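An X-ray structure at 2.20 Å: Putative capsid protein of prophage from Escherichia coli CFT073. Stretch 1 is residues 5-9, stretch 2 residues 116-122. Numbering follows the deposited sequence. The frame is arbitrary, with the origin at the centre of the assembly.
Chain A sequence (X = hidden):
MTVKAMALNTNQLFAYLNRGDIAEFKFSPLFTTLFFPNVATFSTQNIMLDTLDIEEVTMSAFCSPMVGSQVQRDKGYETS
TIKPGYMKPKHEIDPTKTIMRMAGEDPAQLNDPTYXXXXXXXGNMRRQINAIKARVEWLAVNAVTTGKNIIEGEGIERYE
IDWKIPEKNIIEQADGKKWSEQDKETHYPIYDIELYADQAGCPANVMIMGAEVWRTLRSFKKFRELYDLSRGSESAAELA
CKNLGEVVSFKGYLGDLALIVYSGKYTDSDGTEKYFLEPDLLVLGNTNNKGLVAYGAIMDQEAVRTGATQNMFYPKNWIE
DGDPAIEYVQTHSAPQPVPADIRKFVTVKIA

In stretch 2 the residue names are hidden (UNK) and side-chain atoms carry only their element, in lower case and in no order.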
# COMPACT_ATOMS: atom_id res chain seq x y z
N ALA A 5 13.72 -12.87 -31.87
CA ALA A 5 12.89 -12.35 -30.74
C ALA A 5 12.07 -11.13 -31.21
O ALA A 5 12.63 -10.13 -31.66
CB ALA A 5 13.78 -11.98 -29.55
N MET A 6 10.75 -11.25 -31.15
CA MET A 6 9.84 -10.13 -31.42
C MET A 6 9.23 -9.61 -30.11
O MET A 6 8.88 -10.40 -29.24
CB MET A 6 8.73 -10.57 -32.38
CG MET A 6 8.22 -9.45 -33.31
SD MET A 6 9.36 -9.08 -34.69
CE MET A 6 10.16 -10.66 -34.96
N ALA A 7 9.10 -8.30 -29.99
CA ALA A 7 8.57 -7.69 -28.76
C ALA A 7 7.06 -7.92 -28.71
O ALA A 7 6.40 -7.86 -29.73
CB ALA A 7 8.89 -6.18 -28.71
N LEU A 8 6.54 -8.24 -27.53
CA LEU A 8 5.11 -8.43 -27.35
C LEU A 8 4.46 -7.08 -27.38
O LEU A 8 4.99 -6.14 -26.82
CB LEU A 8 4.79 -9.12 -26.02
CG LEU A 8 5.36 -10.52 -25.79
CD1 LEU A 8 4.76 -11.10 -24.53
CD2 LEU A 8 5.13 -11.41 -27.02
N ASN A 9 3.31 -6.99 -28.03
CA ASN A 9 2.55 -5.75 -27.98
C ASN A 9 1.72 -5.70 -26.71
O ASN A 9 1.62 -6.68 -25.95
CB ASN A 9 1.71 -5.55 -29.25
CG ASN A 9 0.67 -6.64 -29.46
OD1 ASN A 9 -0.10 -6.96 -28.55
ND2 ASN A 9 0.63 -7.19 -30.67
N UNK A 116 10.58 -19.19 -22.79
CA UNK A 116 11.50 -18.67 -21.80
C UNK A 116 11.46 -17.14 -21.73
O UNK A 116 11.53 -16.60 -20.65
n UNK A 116 15.50 -20.32 -21.73
c UNK A 116 15.90 -20.82 -20.57
n UNK A 116 16.81 -20.16 -19.84
c UNK A 116 12.92 -19.12 -22.09
c UNK A 116 13.12 -20.63 -22.06
n UNK A 116 15.39 -21.97 -20.12
c UNK A 116 14.49 -20.95 -22.58
N UNK A 117 11.38 -16.47 -22.87
CA UNK A 117 11.24 -15.01 -22.86
C UNK A 117 9.94 -14.65 -22.14
O UNK A 117 9.93 -13.76 -21.30
n UNK A 117 10.03 -11.08 -26.91
c UNK A 117 10.66 -12.25 -26.83
c UNK A 117 12.71 -14.04 -24.76
c UNK A 117 11.29 -14.40 -24.27
c UNK A 117 12.72 -13.51 -26.22
n UNK A 117 10.05 -13.34 -27.27
n UNK A 117 11.91 -12.29 -26.37
N UNK A 118 8.87 -15.38 -22.46
CA UNK A 118 7.56 -15.16 -21.85
C UNK A 118 7.61 -15.31 -20.34
O UNK A 118 7.02 -14.51 -19.64
c UNK A 118 6.51 -16.16 -22.36
s UNK A 118 5.43 -14.59 -24.40
c UNK A 118 6.19 -16.09 -23.84
c UNK A 118 4.75 -13.96 -22.82
N UNK A 119 8.29 -16.35 -19.86
CA UNK A 119 8.49 -16.54 -18.42
C UNK A 119 9.20 -15.37 -17.78
O UNK A 119 8.84 -14.95 -16.67
c UNK A 119 9.31 -17.80 -18.14
n UNK A 119 8.63 -21.47 -16.12
c UNK A 119 8.23 -20.36 -15.52
n UNK A 119 8.40 -20.24 -14.22
n UNK A 119 7.68 -19.36 -16.21
c UNK A 119 8.62 -19.08 -18.52
c UNK A 119 7.40 -19.37 -17.65
N UNK A 120 10.24 -14.85 -18.43
CA UNK A 120 10.99 -13.71 -17.89
C UNK A 120 10.18 -12.43 -17.92
O UNK A 120 10.25 -11.64 -16.97
c UNK A 120 12.30 -13.52 -18.64
c UNK A 120 13.70 -14.86 -17.07
c UNK A 120 13.29 -14.68 -18.49
c UNK A 120 14.49 -14.46 -19.37
N UNK A 121 9.40 -12.24 -18.99
CA UNK A 121 8.59 -11.05 -19.17
C UNK A 121 7.51 -11.00 -18.10
O UNK A 121 7.37 -9.99 -17.40
c UNK A 121 6.81 -9.96 -20.62
c UNK A 121 9.03 -10.61 -21.62
c UNK A 121 7.96 -10.98 -20.58
c UNK A 121 8.67 -10.96 -23.03
N UNK A 122 6.79 -12.11 -17.94
CA UNK A 122 5.70 -12.20 -16.98
C UNK A 122 6.23 -12.15 -15.55
O UNK A 122 5.60 -11.54 -14.66
c UNK A 122 4.03 -13.42 -18.51
o UNK A 122 5.71 -14.63 -17.23
c UNK A 122 4.86 -13.48 -17.19

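Position 116 opens a stretch that is helical throughout. Its side chain has seven atoms: three carbons in a row, a nitrogen, then a carbon carrying two more nitrogens. That terminal carbon bound to three nitrogens is a guanidinium, so the residue is Arg-116. Its side chain does not reach stretch 1, and its NH1 and NH2 are hydrogen-bonded elsewhere in the structure.

Position 117 has the same inventory, three carbons, a nitrogen and a carbon with two further nitrogens, but here the side chain reaches the other stretch. One terminal nitrogen lies 2.7 Å from Met-6 O, and the nitrogen within the chain lies 3.7 Å from Ala-5 CB. Again the guanidinium settles it: Arg-117. Its CA-to-CB bond points toward stretch 1, and chi1 at -89°, with chi2 t and chi3 p, carries the charged group up to the loop.

Position 118 carries four side-chain atoms in an unbranched line: two carbons, a sulfur and a last carbon. That last carbon sits 3.3 Å from Leu-8 CD1. A thioether in mid-chain means Met-118. Its CA-to-CB bond points sideways, yet with chi1 and chi2 both m the end of the chain comes nearer the loop.

Position 119 repeats the pattern of three carbons, a nitrogen and a carbon with two nitrogens, and touches nothing on stretch 1. It is Arg-119, with its first three chi angles all m.

Position 120 has four carbons forked at the second, with no contact to stretch 1. The fork beyond CB identifies Leu-120.

Position 121 also has four carbons, but forked at the first, one arm being two carbons long. The end of that longer arm is 4.2 Å from Leu-8 CD1. Branching at CB with unequal arms gives Ile-121, which is buried and whose CA-to-CB bond points toward stretch 1.

Position 122 has one carbon bearing an oxygen and a second carbon, and does not reach stretch 1. It is Thr-122. Its OG1 donates to Met-118 O at 2.7 Å, folding the hydroxyl back onto the helix, while its own N also donates to Met-118 O at 3.0 Å.

The contact works as a loop laid against a helix, with the load carried by few residues and only 251 Å² buried in all. Positions 117, 118 and 121 supply the touching side chains, as the helical turn brings 117 and 121 to the same side. At one end, Ala-5 CB and Met-6 N lie over one face of the Arg-117 guanidinium, and Arg-117 NH2 donates to Met-6 O at 2.7 Å; the 116° angle makes this hydrogen bond weak despite its short length. At the other end, the CA-to-CB bond of Leu-8 points toward the helix, and its CD1 meets Met-118 CE, 3.3 Å away, and Ile-121 CD1, 4.2 Å away. The rule to read here is a small residue and a backbone carbonyl for the arginine, and a leucine for the apolar pair.

Stretch 2 116-122: RRMRLIT
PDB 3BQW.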